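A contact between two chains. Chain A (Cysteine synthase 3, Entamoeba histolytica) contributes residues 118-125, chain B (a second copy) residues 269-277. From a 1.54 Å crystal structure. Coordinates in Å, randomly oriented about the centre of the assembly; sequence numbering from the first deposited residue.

Chain A 118-125: MIMKAFGA
Chain B (269-277) VVKYDGIMC

How do the two backbones meet? Chain A is helical at Met A118 to Lys A121, with Ala A122 N hydrogen-bonded to Met A118 O at 3.0 Å, then turns through Phe A123 (phi/psi -82/7) and Gly A124 (85/10). Chain B is already helical at Val B269; Gly B274 (69/22) is the first residue to leave helical phi/psi, and the chain extends through Ile B275 (-113/117) and Met B276 (-94/87). The closest CA atoms, 4.7 Å apart, are those of Phe A123 and Lys B271.

What does Phe A123, covered over 90 Å², do? Its CA-to-CB bond points away from chain B, yet chi1 of -83° (m) and chi2 of -89° bring the ring back. Val B270, pointing toward chain A with chi1 at 61° (p), sets CG2 over one face of the Phe A123 ring, 3.6 Å from its centroid and 6° off the normal. At the ring edge, Phe A123 CE1 lies 3.4 Å from Gly B274 O. Positive phi favours glycine at Gly B274.

How does Met B276, with 69 Å² covered, complete the apolar patch? All three chi angles are t (-170°, 176°, -173°), so the extended chain carries Met B276 CE to 4.0 Å from Ile A119 CG1, where Ile A119 has rotamers m and t. Along the way, Met B276 CB lies 4.2 Å from Phe A123 CZ, and SD sits obliquely, 5.4 Å from the ring centroid.

What fills in the rest of the contact? No direct hydrogen bond crosses; a water oxygen lies 2.7 Å from Phe A123 O and 2.8 Å from Lys B271 O, able to donate to either, though it has more acceptors in reach than protons. Nearby, small Ala A122 places CB 4.2 Å from Val B270 CG1. Gly A124 CA approaches Lys B271 CG at 4.3 Å; an ideal CB on Gly A124 would stand 3.5 Å from Lys B271 CG and jam against Phe A123 O, so glycine suits this turn.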

# COMPACT_ATOMS: atom_id res chain seq x y z
N MET A 118 -8.87 3.81 -13.92
CA MET A 118 -7.52 3.45 -14.35
C MET A 118 -7.02 2.21 -13.63
O MET A 118 -6.53 1.26 -14.26
CB MET A 118 -6.58 4.63 -14.10
CG MET A 118 -5.18 4.49 -14.64
SD MET A 118 -4.21 5.99 -14.36
CE MET A 118 -4.99 7.09 -15.54
N ILE A 119 -7.14 2.18 -12.30
CA ILE A 119 -6.67 1.03 -11.54
C ILE A 119 -7.40 -0.23 -11.98
O ILE A 119 -6.79 -1.28 -12.19
CB ILE A 119 -6.83 1.27 -10.03
CG1 ILE A 119 -5.97 2.44 -9.57
CG2 ILE A 119 -6.46 0.02 -9.25
CD1 ILE A 119 -6.00 2.65 -8.06
N MET A 120 -8.71 -0.13 -12.16
CA MET A 120 -9.48 -1.32 -12.48
C MET A 120 -9.17 -1.84 -13.88
O MET A 120 -9.01 -3.04 -14.08
CB MET A 120 -10.97 -1.04 -12.28
CG MET A 120 -11.36 -1.05 -10.80
SD MET A 120 -13.11 -0.75 -10.50
CE MET A 120 -13.14 1.04 -10.49
N LYS A 121 -9.05 -0.94 -14.86
CA LYS A 121 -8.75 -1.43 -16.20
C LYS A 121 -7.32 -1.97 -16.30
O LYS A 121 -7.05 -2.88 -17.10
CB LYS A 121 -8.99 -0.35 -17.25
CG LYS A 121 -8.80 -0.85 -18.68
CD LYS A 121 -9.91 -0.42 -19.61
CE LYS A 121 -10.17 -1.46 -20.71
NZ LYS A 121 -10.23 -2.86 -20.18
N ALA A 122 -6.41 -1.46 -15.47
CA ALA A 122 -5.07 -2.04 -15.41
C ALA A 122 -5.12 -3.52 -15.06
O ALA A 122 -4.28 -4.31 -15.52
CB ALA A 122 -4.21 -1.27 -14.41
N PHE A 123 -6.10 -3.93 -14.26
CA PHE A 123 -6.28 -5.33 -13.90
C PHE A 123 -7.01 -6.14 -14.96
O PHE A 123 -7.31 -7.31 -14.73
CB PHE A 123 -7.01 -5.42 -12.55
CG PHE A 123 -6.10 -5.26 -11.35
CD1 PHE A 123 -5.49 -6.36 -10.79
CD2 PHE A 123 -5.86 -4.01 -10.80
CE1 PHE A 123 -4.64 -6.23 -9.68
CE2 PHE A 123 -5.02 -3.86 -9.70
CZ PHE A 123 -4.42 -4.97 -9.14
N GLY A 124 -7.28 -5.54 -16.12
CA GLY A 124 -7.96 -6.24 -17.19
C GLY A 124 -9.47 -6.23 -17.10
O GLY A 124 -10.13 -6.95 -17.86
N ALA A 125 -10.04 -5.44 -16.20
CA ALA A 125 -11.48 -5.40 -16.06
C ALA A 125 -12.13 -4.79 -17.29
O ALA A 125 -11.56 -3.92 -17.96
CB ALA A 125 -11.88 -4.60 -14.83
N VAL B 269 2.46 -7.24 -15.91
CA VAL B 269 2.48 -7.88 -14.60
C VAL B 269 1.15 -7.67 -13.88
O VAL B 269 0.61 -8.60 -13.27
CB VAL B 269 3.67 -7.34 -13.79
CG1 VAL B 269 3.60 -7.81 -12.34
CG2 VAL B 269 4.96 -7.80 -14.44
N VAL B 270 0.60 -6.46 -13.93
CA VAL B 270 -0.67 -6.27 -13.23
C VAL B 270 -1.80 -7.01 -13.95
O VAL B 270 -2.67 -7.60 -13.30
CB VAL B 270 -0.96 -4.77 -12.99
CG1 VAL B 270 -1.08 -4.02 -14.28
CG2 VAL B 270 -2.22 -4.58 -12.12
N LYS B 271 -1.77 -7.06 -15.29
CA LYS B 271 -2.86 -7.72 -16.00
C LYS B 271 -2.81 -9.23 -15.85
O LYS B 271 -3.87 -9.88 -15.72
CB LYS B 271 -2.83 -7.35 -17.48
CG LYS B 271 -4.08 -7.81 -18.24
CD LYS B 271 -4.08 -7.31 -19.68
CE LYS B 271 -5.27 -7.87 -20.44
NZ LYS B 271 -5.28 -7.45 -21.87
N TYR B 272 -1.62 -9.83 -15.88
CA TYR B 272 -1.50 -11.28 -15.93
C TYR B 272 -1.06 -11.94 -14.63
O TYR B 272 -1.25 -13.15 -14.48
CB TYR B 272 -0.57 -11.68 -17.08
CG TYR B 272 -1.15 -11.19 -18.40
CD1 TYR B 272 -2.40 -11.63 -18.81
CD2 TYR B 272 -0.49 -10.26 -19.18
CE1 TYR B 272 -2.96 -11.17 -19.98
CE2 TYR B 272 -1.05 -9.80 -20.37
CZ TYR B 272 -2.29 -10.26 -20.76
OH TYR B 272 -2.88 -9.82 -21.94
N ASP B 273 -0.49 -11.18 -13.68
CA ASP B 273 -0.23 -11.70 -12.35
C ASP B 273 -1.00 -10.95 -11.26
O ASP B 273 -0.96 -11.38 -10.10
CB ASP B 273 1.27 -11.68 -12.03
CG ASP B 273 2.00 -12.78 -12.74
OD1 ASP B 273 2.08 -13.90 -12.18
OD2 ASP B 273 2.47 -12.53 -13.86
N GLY B 274 -1.72 -9.89 -11.61
CA GLY B 274 -2.48 -9.20 -10.60
C GLY B 274 -1.67 -8.45 -9.56
O GLY B 274 -2.18 -8.18 -8.47
N ILE B 275 -0.43 -8.10 -9.88
CA ILE B 275 0.45 -7.36 -8.99
C ILE B 275 0.67 -5.99 -9.60
O ILE B 275 1.22 -5.88 -10.70
CB ILE B 275 1.78 -8.10 -8.79
CG1 ILE B 275 1.56 -9.43 -8.07
CG2 ILE B 275 2.76 -7.22 -8.03
CD1 ILE B 275 2.74 -10.36 -8.17
N MET B 276 0.23 -4.94 -8.90
CA MET B 276 0.31 -3.58 -9.44
C MET B 276 1.59 -2.93 -8.95
O MET B 276 1.61 -2.24 -7.94
CB MET B 276 -0.91 -2.75 -9.05
CG MET B 276 -0.96 -1.42 -9.80
SD MET B 276 -2.47 -0.52 -9.41
CE MET B 276 -2.40 0.86 -10.54
N CYS B 277 2.67 -3.16 -9.69
CA CYS B 277 3.99 -2.69 -9.32
C CYS B 277 4.36 -1.43 -10.10
O CYS B 277 3.79 -1.12 -11.14
CB CYS B 277 5.02 -3.79 -9.60
SG CYS B 277 5.15 -4.29 -11.37
O HOH W 1 -6.61 -9.50 -16.15